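Local coordinates for protein phosphoribosylamine--glycine ligase (Thermotoga maritima, PDB 1VKZ) that catalyses the ATP-dependent joining of glycine to 5-phosphoribosylamine, giving N(1)-(5-phosphoribosyl)glycinamide, ADP and phosphate in de novo purine synthesis, at residues N92-V97 and E312-G317; M200-V203 and F208-L211; I146-L151 and S171-G176; Y109-M114 and V187-L192; K218-M221 and G226-T229. All coordinates share one frame; numbering follows the deposited sequence.

Interaction 1 of 5, residues N92-V97 and E312-G317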
# COMPACT_ATOMS: atom_id res chain seq x y z
N ASN A 92 9.44 -13.92 -14.26
CA ASN A 92 8.46 -13.00 -14.83
C ASN A 92 7.91 -11.90 -13.95
O ASN A 92 7.43 -10.84 -14.40
CB ASN A 92 7.23 -13.85 -15.15
CG ASN A 92 7.07 -14.04 -16.55
OD1 ASN A 92 8.04 -14.16 -17.25
ND2 ASN A 92 5.83 -14.01 -17.02
N VAL A 93 7.85 -12.25 -12.69
CA VAL A 93 7.10 -11.47 -11.74
C VAL A 93 7.97 -10.41 -11.10
O VAL A 93 9.04 -10.70 -10.58
CB VAL A 93 6.44 -12.42 -10.70
CG1 VAL A 93 5.68 -11.63 -9.68
CG2 VAL A 93 5.54 -13.45 -11.44
N PHE A 94 7.54 -9.17 -11.19
CA PHE A 94 8.35 -8.08 -10.72
C PHE A 94 8.00 -7.82 -9.25
O PHE A 94 7.31 -6.88 -8.91
CB PHE A 94 8.18 -6.83 -11.62
CG PHE A 94 9.11 -5.69 -11.23
CD1 PHE A 94 10.47 -5.90 -11.09
CD2 PHE A 94 8.60 -4.43 -10.93
CE1 PHE A 94 11.31 -4.87 -10.71
CE2 PHE A 94 9.43 -3.40 -10.57
CZ PHE A 94 10.79 -3.62 -10.45
N GLY A 95 8.49 -8.69 -8.40
CA GLY A 95 8.26 -8.60 -7.02
C GLY A 95 9.06 -9.66 -6.37
O GLY A 95 9.45 -10.59 -7.01
N PRO A 96 9.34 -9.51 -5.08
CA PRO A 96 10.32 -10.35 -4.43
C PRO A 96 9.84 -11.78 -4.19
O PRO A 96 8.63 -12.00 -4.07
CB PRO A 96 10.55 -9.62 -3.11
CG PRO A 96 9.31 -8.97 -2.84
CD PRO A 96 8.75 -8.54 -4.13
N VAL A 97 10.78 -12.72 -4.09
CA VAL A 97 10.46 -14.10 -3.67
C VAL A 97 9.89 -14.17 -2.26
O VAL A 97 10.04 -13.24 -1.50
CB VAL A 97 11.69 -15.04 -3.75
CG1 VAL A 97 12.23 -15.11 -5.18
CG2 VAL A 97 12.79 -14.65 -2.79
N GLU A 312 12.92 -0.53 -16.48
CA GLU A 312 14.34 -0.55 -16.28
C GLU A 312 14.73 -1.44 -15.12
O GLU A 312 15.69 -2.17 -15.22
CB GLU A 312 14.87 0.87 -16.05
CG GLU A 312 14.97 1.66 -17.33
CD GLU A 312 15.66 0.85 -18.44
OE1 GLU A 312 16.60 0.08 -18.12
OE2 GLU A 312 15.24 0.97 -19.62
N GLY A 313 13.98 -1.36 -14.04
CA GLY A 313 14.19 -2.23 -12.90
C GLY A 313 13.94 -3.69 -13.24
O GLY A 313 14.79 -4.56 -12.97
N TYR A 314 12.81 -3.96 -13.87
CA TYR A 314 12.53 -5.31 -14.39
C TYR A 314 13.59 -5.82 -15.32
O TYR A 314 13.97 -6.98 -15.25
CB TYR A 314 11.20 -5.35 -15.14
CG TYR A 314 10.89 -6.73 -15.64
CD1 TYR A 314 10.54 -7.74 -14.74
CD2 TYR A 314 10.96 -7.05 -16.99
CE1 TYR A 314 10.27 -9.04 -15.18
CE2 TYR A 314 10.68 -8.33 -17.44
CZ TYR A 314 10.33 -9.32 -16.52
OH TYR A 314 10.05 -10.59 -16.95
N ARG A 315 14.05 -4.96 -16.23
CA ARG A 315 14.97 -5.39 -17.27
C ARG A 315 16.41 -5.53 -16.75
O ARG A 315 17.29 -6.04 -17.46
CB ARG A 315 14.92 -4.42 -18.46
N GLY A 316 16.66 -5.08 -15.53
CA GLY A 316 18.02 -5.11 -14.98
C GLY A 316 18.85 -3.89 -15.31
O GLY A 316 20.03 -3.85 -15.00
N GLY A 317 18.24 -2.88 -15.94
CA GLY A 317 18.97 -1.67 -16.31
C GLY A 317 18.92 -0.58 -15.26
O GLY A 317 18.30 -0.74 -14.18
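F94 and Y314 make the same first turn: each has CG anti to the backbone N, with chi1 -175° in F94 and -178° in Y314. From facing backbones this sends the two side chains past each other in opposite directions, F94 toward the helix and Y314 back along the loop. The leading atom of the phenylalanine, CE1, comes 3.6 Å from Y314 N and 3.8 Å from G313 C, while Y314 CB lies over one face of the F94 ring. On the way back, Y314 CD1 rests 4.0 Å from F94 CB, and Y314 CE1 reaches to 3.5 Å from N92 O. The phenol oxygen stops against the loop backbone, Y314 OH being 3.6 Å from N92 CA. N92 lies alongside the tyrosine with its amide plane 78° from the ring; no hydrogen bond links the two, and N92 ND2 is instead bound to P69 O. The contact is therefore pure packing. Glycine at G313 matters, because a CB there would press tightly on F94 CZ. Just beyond, G316 ends the helix in a Schellman motif. The contact ties the loop between strand 73-74 and helix 98-105, in the N domain, to the end of helix 303-315 in the ATP-grasp region; F94 also meets F269 of strand 269-277 edge-to-face, and the backbones of N92 and F94 bond to I73 of strand 73-74.

Interaction 2 of 5, residues M200-V203 and F208-L211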
# COMPACT_ATOMS: atom_id res chain seq x y z
N MSE A 200 8.47 4.87 -0.67
CA MSE A 200 8.27 3.82 -1.64
C MSE A 200 9.36 3.88 -2.68
O MSE A 200 9.75 4.94 -3.15
CB MSE A 200 6.92 3.98 -2.36
CG MSE A 200 5.83 3.05 -1.89
SE MSE A 200 4.01 3.85 -2.09
CE MSE A 200 4.14 4.95 -0.37
N ALA A 201 9.81 2.72 -3.10
CA ALA A 201 10.82 2.68 -4.12
C ALA A 201 10.60 1.53 -5.11
O ALA A 201 10.07 0.45 -4.76
CB ALA A 201 12.18 2.60 -3.47
N VAL A 202 11.03 1.79 -6.34
CA VAL A 202 11.25 0.75 -7.34
C VAL A 202 12.67 0.28 -7.12
O VAL A 202 13.57 1.09 -6.99
CB VAL A 202 11.07 1.25 -8.80
CG1 VAL A 202 11.00 0.08 -9.73
CG2 VAL A 202 9.79 2.07 -8.95
N VAL A 203 12.83 -1.03 -7.10
CA VAL A 203 14.03 -1.68 -6.60
C VAL A 203 14.47 -2.83 -7.55
O VAL A 203 13.64 -3.59 -8.06
CB VAL A 203 13.79 -2.29 -5.22
CG1 VAL A 203 15.01 -3.09 -4.78
CG2 VAL A 203 13.46 -1.21 -4.19
N PHE A 208 17.86 1.32 -6.38
CA PHE A 208 16.47 1.73 -6.14
C PHE A 208 16.24 3.19 -6.55
O PHE A 208 17.16 4.00 -6.55
CB PHE A 208 16.08 1.54 -4.67
CG PHE A 208 16.90 2.35 -3.70
CD1 PHE A 208 18.11 1.87 -3.22
CD2 PHE A 208 16.46 3.55 -3.25
CE1 PHE A 208 18.87 2.62 -2.32
CE2 PHE A 208 17.23 4.31 -2.36
CZ PHE A 208 18.43 3.83 -1.90
N VAL A 209 14.99 3.52 -6.89
CA VAL A 209 14.61 4.92 -7.04
C VAL A 209 13.48 5.16 -6.09
O VAL A 209 12.56 4.35 -5.99
CB VAL A 209 14.25 5.33 -8.51
CG1 VAL A 209 15.22 4.68 -9.47
CG2 VAL A 209 12.84 5.00 -8.90
N ILE A 210 13.54 6.26 -5.35
CA ILE A 210 12.46 6.64 -4.43
C ILE A 210 11.38 7.38 -5.20
O ILE A 210 11.66 8.27 -5.97
CB ILE A 210 13.00 7.48 -3.28
CG1 ILE A 210 13.97 6.66 -2.45
CG2 ILE A 210 11.84 7.94 -2.40
CD1 ILE A 210 14.56 7.37 -1.31
N LEU A 211 10.13 7.00 -4.99
CA LEU A 211 9.02 7.65 -5.64
C LEU A 211 8.56 8.92 -4.90
O LEU A 211 8.91 9.14 -3.76
CB LEU A 211 7.90 6.63 -5.78
CG LEU A 211 8.32 5.52 -6.73
CD1 LEU A 211 7.33 4.35 -6.73
CD2 LEU A 211 8.49 6.09 -8.12
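V202 and V209 sit opposite each other in an antiparallel beta hairpin made by strands 195-204 and 207-210 of the ATP-grasp region. They are the hydrogen-bonded pair: V209 N gives to V202 O at 2.8 Å, nearly along the C=O axis, and V202 N returns a bond to V209 O at 3.0 Å. A201 with I210 and V203 with F208 are the non-hydrogen-bonded pairs on either side. A third bond, L211 N to M200 O at 2.8 Å, is almost straight at 175° and extends the ladder by one more link. The L211 side chain folds back over the neighbouring strand. Its CB lies 3.6 Å from M200 O, the same oxygen its own N binds, and CG, set anti to the carbonyl carbon (chi1 -66°), stays near that oxygen. CD1 then reaches across to V202, 4.0 Å from its CG2, and lies more loosely by M200 CB. V202 CB in turn touches V209 CG2, which makes V202, V209 and L211 one apolar patch. The other face of the hairpin, carrying A201, V203, F208 and I210, packs partly against helix 242-261, where F252 meets the F208 ring. There F208 CB nestles against its cross-strand partner, 3.8 Å from V203 CG2.

Interaction 3 of 5, residues I146-L151 and S171-G176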
# COMPACT_ATOMS: atom_id res chain seq x y z
N ILE A 146 1.04 -3.15 19.95
CA ILE A 146 1.10 -4.59 19.73
C ILE A 146 0.86 -4.80 18.26
O ILE A 146 -0.02 -4.19 17.70
CB ILE A 146 -0.01 -5.29 20.55
CG1 ILE A 146 0.21 -5.11 22.06
CG2 ILE A 146 -0.14 -6.73 20.18
CD1 ILE A 146 1.42 -5.88 22.63
N LYS A 147 1.66 -5.66 17.65
CA LYS A 147 1.56 -5.93 16.24
C LYS A 147 1.55 -7.42 15.99
O LYS A 147 2.47 -8.13 16.38
CB LYS A 147 2.76 -5.34 15.50
CG LYS A 147 3.11 -3.91 15.88
CD LYS A 147 3.99 -3.30 14.79
CE LYS A 147 5.25 -2.70 15.39
NZ LYS A 147 6.08 -1.94 14.39
N ALA A 148 0.51 -7.88 15.30
CA ALA A 148 0.44 -9.26 14.85
C ALA A 148 1.59 -9.64 13.93
O ALA A 148 1.90 -8.92 13.00
CB ALA A 148 -0.86 -9.47 14.12
N ASP A 149 2.23 -10.77 14.18
CA ASP A 149 3.30 -11.22 13.30
C ASP A 149 2.84 -11.30 11.85
O ASP A 149 3.51 -10.78 10.96
CB ASP A 149 3.86 -12.60 13.69
CG ASP A 149 5.09 -13.01 12.83
OD1 ASP A 149 5.79 -12.11 12.34
OD2 ASP A 149 5.44 -14.18 12.60
N GLY A 150 1.71 -11.96 11.63
CA GLY A 150 1.24 -12.23 10.30
C GLY A 150 0.39 -11.14 9.71
O GLY A 150 0.10 -10.12 10.34
N LEU A 151 0.01 -11.35 8.46
CA LEU A 151 -0.87 -10.44 7.74
C LEU A 151 -2.23 -10.44 8.44
O LEU A 151 -2.71 -11.50 8.87
CB LEU A 151 -1.03 -10.90 6.30
CG LEU A 151 0.28 -11.13 5.53
CD1 LEU A 151 -0.04 -11.86 4.24
CD2 LEU A 151 0.96 -9.80 5.27
N SER A 171 -3.60 -10.57 23.97
CA SER A 171 -3.64 -11.99 24.28
C SER A 171 -4.52 -12.71 23.28
O SER A 171 -4.17 -13.78 22.79
CB SER A 171 -4.23 -12.19 25.69
OG SER A 171 -3.55 -11.39 26.64
N LYS A 172 -5.70 -12.13 23.05
CA LYS A 172 -6.68 -12.64 22.08
C LYS A 172 -6.12 -12.60 20.71
O LYS A 172 -6.41 -13.47 19.91
CB LYS A 172 -7.96 -11.78 22.06
CG LYS A 172 -8.93 -12.05 23.19
CD LYS A 172 -10.13 -11.13 23.09
CE LYS A 172 -11.02 -11.23 24.33
NZ LYS A 172 -10.34 -10.66 25.54
N LEU A 173 -5.32 -11.57 20.42
CA LEU A 173 -4.63 -11.48 19.13
C LEU A 173 -3.61 -12.60 18.93
O LEU A 173 -3.42 -13.09 17.82
CB LEU A 173 -3.95 -10.11 18.98
CG LEU A 173 -3.25 -9.81 17.63
CD1 LEU A 173 -4.20 -9.94 16.46
CD2 LEU A 173 -2.66 -8.44 17.63
N ILE A 174 -2.92 -12.98 20.01
CA ILE A 174 -1.97 -14.09 19.97
C ILE A 174 -2.70 -15.42 19.69
O ILE A 174 -2.30 -16.18 18.81
CB ILE A 174 -1.15 -14.19 21.32
CG1 ILE A 174 -0.19 -13.02 21.48
CG2 ILE A 174 -0.34 -15.50 21.38
CD1 ILE A 174 0.18 -12.70 22.91
N ILE A 175 -3.78 -15.65 20.41
CA ILE A 175 -4.49 -16.93 20.39
C ILE A 175 -5.52 -17.05 19.26
O ILE A 175 -6.20 -18.06 19.15
CB ILE A 175 -5.18 -17.15 21.71
CG1 ILE A 175 -4.17 -17.03 22.85
CG2 ILE A 175 -5.85 -18.53 21.77
CD1 ILE A 175 -4.84 -16.80 24.20
N GLY A 176 -5.63 -16.03 18.42
CA GLY A 176 -6.54 -16.06 17.27
C GLY A 176 -7.98 -15.73 17.60
O GLY A 176 -8.85 -15.89 16.75
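L173 is the one residue of 171-176 that plugs into strand 146-148, and its two methyls do all the touching. CG stands anti to the backbone N (chi1 -176°), which carries the isobutyl group off the helix and toward the strand. The fork then divides its work. CD2 is 4.0 Å from I146 CG2 and also 4.0 Å from A148 N, so it sits between I146 and the start of A148. CD1 turns to the alanine alone, 4.1 Å from A148 CB. I146 and L173 slide past each other in opposite directions, and the backbones are nearest at A148 and L173, 7.0 Å between CA atoms, an approach the small alanine probably permits. No hydrogen bond crosses; the seal is wholly apolar, and L158 of strand 157-160 with L178 and I179 of the following loop extends it around L173. Away from this core the segments part. K172 and I175 lie on the exposed side of the helix, and L151 is exposed at the far end of the other segment, where the chain leaves the strand. At that exit D149 OD1 is hydrogen-bonded to V108 N and S106 OG, anchoring the turn. The CA-CB bond of K147 points away from the helix, onto the other face of the sheet. Here helix 163-175 lies on the four-stranded antiparallel sheet of the ATP-grasp region, and both segments fall within the predicted ATP-binding region.

Interaction 4 of 5, residues Y109-M114 and V187-L192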
# COMPACT_ATOMS: atom_id res chain seq x y z
N TYR A 109 9.93 -11.44 11.99
CA TYR A 109 11.12 -11.56 11.17
C TYR A 109 11.64 -10.18 10.82
O TYR A 109 12.84 -9.96 10.86
CB TYR A 109 10.86 -12.36 9.90
CG TYR A 109 12.03 -12.35 8.92
CD1 TYR A 109 13.09 -13.23 9.05
CD2 TYR A 109 12.07 -11.44 7.87
CE1 TYR A 109 14.15 -13.23 8.15
CE2 TYR A 109 13.12 -11.42 6.98
CZ TYR A 109 14.15 -12.32 7.13
OH TYR A 109 15.19 -12.31 6.25
N ALA A 110 10.75 -9.24 10.50
CA ALA A 110 11.19 -7.94 10.02
C ALA A 110 12.00 -7.26 11.08
O ALA A 110 13.04 -6.66 10.79
CB ALA A 110 9.99 -7.08 9.59
N LYS A 111 11.56 -7.39 12.33
CA LYS A 111 12.26 -6.76 13.46
C LYS A 111 13.62 -7.34 13.74
O LYS A 111 14.55 -6.61 14.09
CB LYS A 111 11.43 -6.88 14.73
CG LYS A 111 10.35 -5.89 14.79
CD LYS A 111 10.92 -4.47 14.76
CE LYS A 111 10.14 -3.50 15.65
NZ LYS A 111 10.96 -2.28 15.97
N ARG A 112 13.75 -8.65 13.60
CA ARG A 112 15.03 -9.29 13.84
C ARG A 112 16.02 -8.96 12.75
O ARG A 112 17.21 -8.78 12.97
CB ARG A 112 14.82 -10.78 14.04
CG ARG A 112 14.37 -11.06 15.45
CD ARG A 112 13.57 -12.29 15.62
NE ARG A 112 13.16 -12.52 17.00
CZ ARG A 112 12.53 -13.61 17.40
NH1 ARG A 112 12.20 -14.56 16.53
NH2 ARG A 112 12.21 -13.76 18.68
N PHE A 113 15.48 -8.87 11.55
CA PHE A 113 16.21 -8.46 10.39
C PHE A 113 16.82 -7.08 10.63
O PHE A 113 18.03 -6.88 10.51
CB PHE A 113 15.24 -8.42 9.20
CG PHE A 113 15.85 -7.91 7.94
CD1 PHE A 113 16.65 -8.72 7.18
CD2 PHE A 113 15.64 -6.62 7.54
CE1 PHE A 113 17.20 -8.24 6.01
CE2 PHE A 113 16.22 -6.12 6.38
CZ PHE A 113 16.99 -6.94 5.62
N MSE A 114 15.98 -6.12 10.99
CA MSE A 114 16.43 -4.77 11.21
C MSE A 114 17.49 -4.63 12.36
O MSE A 114 18.45 -3.86 12.27
CB MSE A 114 15.21 -3.92 11.49
CG MSE A 114 14.29 -3.79 10.33
SE MSE A 114 12.86 -2.53 10.73
CE MSE A 114 11.32 -3.69 11.22
N VAL A 187 4.67 -8.64 18.09
CA VAL A 187 5.71 -7.67 18.43
C VAL A 187 5.11 -6.67 19.44
O VAL A 187 3.98 -6.20 19.30
CB VAL A 187 6.22 -6.88 17.18
CG1 VAL A 187 7.42 -5.99 17.54
CG2 VAL A 187 6.58 -7.86 16.03
N ILE A 188 5.90 -6.35 20.45
CA ILE A 188 5.55 -5.26 21.32
C ILE A 188 6.54 -4.19 20.91
O ILE A 188 7.73 -4.41 20.97
CB ILE A 188 5.69 -5.67 22.77
CG1 ILE A 188 5.07 -7.08 22.97
CG2 ILE A 188 5.02 -4.62 23.67
CD1 ILE A 188 5.35 -7.74 24.30
N ASP A 189 6.05 -3.07 20.43
CA ASP A 189 6.91 -2.04 19.90
C ASP A 189 6.86 -0.84 20.84
O ASP A 189 5.81 -0.45 21.35
CB ASP A 189 6.45 -1.65 18.49
CG ASP A 189 7.59 -1.64 17.44
OD1 ASP A 189 8.72 -2.03 17.80
OD2 ASP A 189 7.45 -1.24 16.25
N GLU A 190 8.02 -0.26 21.08
CA GLU A 190 8.10 0.98 21.79
C GLU A 190 7.41 2.02 20.93
O GLU A 190 7.78 2.22 19.78
CB GLU A 190 9.57 1.30 21.99
CG GLU A 190 9.89 2.72 22.37
CD GLU A 190 11.36 3.04 22.21
OE1 GLU A 190 11.95 2.79 21.09
OE2 GLU A 190 11.92 3.54 23.22
N PHE A 191 6.39 2.69 21.48
CA PHE A 191 5.68 3.74 20.77
C PHE A 191 6.59 4.91 20.60
O PHE A 191 7.32 5.25 21.53
CB PHE A 191 4.45 4.18 21.51
CG PHE A 191 3.64 5.23 20.81
CD1 PHE A 191 2.86 4.90 19.70
CD2 PHE A 191 3.62 6.56 21.29
CE1 PHE A 191 2.09 5.90 19.06
CE2 PHE A 191 2.86 7.55 20.66
CZ PHE A 191 2.09 7.21 19.55
N LEU A 192 6.55 5.48 19.40
CA LEU A 192 7.37 6.60 18.98
C LEU A 192 6.51 7.83 18.73
O LEU A 192 5.69 7.86 17.81
CB LEU A 192 8.12 6.23 17.70
CG LEU A 192 9.13 5.10 17.87
CD1 LEU A 192 9.77 4.60 16.53
CD2 LEU A 192 10.20 5.52 18.86
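K111 reaches D189 by a bent route. Its CG leaves anti to the carbonyl carbon, and further bends at chi2 (-59°) and chi3 (-143°) fold the chain over V187, whose CG1 lies 4.0 Å from K111 CG and 4.1 Å from K111 CE. Beyond that apolar support, NZ forms a salt bridge with D189 OD1 at 2.9 Å. As a hydrogen bond this is weak; the ammonium is also bound by A122 O and T121 OG1. The aspartate crosses the lysine obliquely, its chi1 of -130° lying off the usual staggered values, and K111 CE sits close to OD1 too, at 3.0 Å. The second oxygen, OD2, serves K147 in another salt bridge, so one buried carboxylate stands between two lysines. With an alanine in place of D189, K111 and K147 would probably lose the counter-charge they share, leaving a gap between their ammonium groups. The contact thus sets helix 107-116 against strand 186-190 of the ATP-grasp region; F124 of the adjoining strand 124-127 packs against K111, V187 and D189, and K147 comes from strand 144-148 on the other flank.

Interaction 5 of 5, residues K218-M221 and G226-T229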
# COMPACT_ATOMS: atom_id res chain seq x y z
N LYS A 218 -5.78 7.78 6.45
CA LYS A 218 -6.14 6.43 6.91
C LYS A 218 -7.51 6.31 7.57
O LYS A 218 -8.17 5.30 7.42
CB LYS A 218 -5.07 5.93 7.89
CG LYS A 218 -3.84 5.27 7.21
CD LYS A 218 -4.10 3.78 6.91
CE LYS A 218 -4.32 2.90 8.21
NZ LYS A 218 -3.19 2.93 9.22
N ARG A 219 -7.92 7.33 8.31
CA ARG A 219 -9.21 7.30 8.99
C ARG A 219 -10.35 7.54 8.04
O ARG A 219 -10.19 8.18 7.04
CB ARG A 219 -9.25 8.35 10.11
CG ARG A 219 -8.34 8.04 11.29
CD ARG A 219 -8.83 6.92 12.14
NE ARG A 219 -7.96 6.67 13.28
CZ ARG A 219 -8.11 5.68 14.15
NH1 ARG A 219 -9.12 4.81 14.02
NH2 ARG A 219 -7.25 5.54 15.15
N LEU A 220 -11.52 7.02 8.38
CA LEU A 220 -12.70 7.09 7.52
C LEU A 220 -13.29 8.49 7.43
O LEU A 220 -13.91 8.85 6.43
CB LEU A 220 -13.75 6.15 8.09
CG LEU A 220 -15.09 5.97 7.38
CD1 LEU A 220 -14.92 5.20 6.07
CD2 LEU A 220 -16.02 5.26 8.34
N MSE A 221 -13.13 9.27 8.49
CA MSE A 221 -13.87 10.50 8.66
C MSE A 221 -12.99 11.71 8.87
O MSE A 221 -11.85 11.61 9.31
CB MSE A 221 -14.82 10.37 9.84
CG MSE A 221 -15.59 9.08 9.86
SE MSE A 221 -16.94 9.18 11.21
CE MSE A 221 -18.11 7.64 10.61
N GLY A 226 -13.24 8.24 13.27
CA GLY A 226 -13.82 7.00 12.76
C GLY A 226 -12.76 5.92 12.70
O GLY A 226 -11.64 6.13 13.16
N PRO A 227 -13.11 4.77 12.12
CA PRO A 227 -12.20 3.64 12.03
C PRO A 227 -11.07 3.88 11.06
O PRO A 227 -11.19 4.69 10.17
CB PRO A 227 -13.09 2.53 11.46
CG PRO A 227 -14.10 3.24 10.64
CD PRO A 227 -14.40 4.48 11.47
N ASN A 228 -9.99 3.15 11.22
CA ASN A 228 -8.94 3.10 10.22
C ASN A 228 -9.46 2.37 9.01
O ASN A 228 -10.30 1.48 9.13
CB ASN A 228 -7.70 2.35 10.76
CG ASN A 228 -6.77 3.25 11.59
OD1 ASN A 228 -6.20 4.22 11.06
ND2 ASN A 228 -6.60 2.91 12.87
N THR A 229 -8.96 2.76 7.84
CA THR A 229 -9.31 2.16 6.56
C THR A 229 -8.00 1.89 5.84
O THR A 229 -6.93 2.19 6.35
CB THR A 229 -10.19 3.12 5.67
OG1 THR A 229 -9.46 4.29 5.30
CG2 THR A 229 -11.37 3.66 6.43
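K218 O is gripped twice by T229. T229 N donates to it at 2.7 Å with an angle of 141° at the hydrogen, and T229 OG1 donates at the same distance, 2.7 Å, well above the carbonyl plane; the two donors come from opposite faces of that plane. OG1 can do this because it sits between the backbone N and the carbonyl carbon (chi1 65°), and it also bonds to G231 N. Farther along, L220 N bonds to P227 O at 3.0 Å, and between these links R219 and N228 form an antiparallel non-hydrogen-bonded pair. The R219 side chain bends back over the other segment. Its NH1 makes a weak hydrogen bond to G226 O, 3.0 Å long, while the N228 amide stacks over one guanidinium face, planes 22° apart, with N228 ND2 3.4 Å from R219 CZ. A leucine in place of R219 has no NH1 for the G226 carbonyl and no flat group against the amide, and N228 would probably be set free to turn. L220 CD2 packs on P227 CD at 3.6 Å, and L220 CB on T229 CG2 at 3.8 Å. A CB on G226 would collide with M221 CG. This short antiparallel pairing at the surface sets strand 227-228 beside the end of strand 215-219, itself an outermost strand of the six-stranded sheet, while R407 binds R219 O and P339 meets P227.

How the interactions relate
Interaction 1 spans the others in sequence: its two segments bracket interaction 4, with 3 inside it, then 2 and 5. It touches interaction 2, centres about 12 Å apart, where the F94 ring packs on V202 and V203. Interactions 3 and 4 form a second cluster, centres about 14 Å apart, sharing a sheet in which the backbones of K147 and V187 pair across strands 144-148 and 186-190. Interaction 5 stands alone, its centre about 21 Å or more from every other, across the chain's centre from 1 and 2. Interactions 3 and 4 hold residues of the predicted ATP-binding region, whereas interaction 1 lies away from it and joins the N domain to the ATP-grasp region.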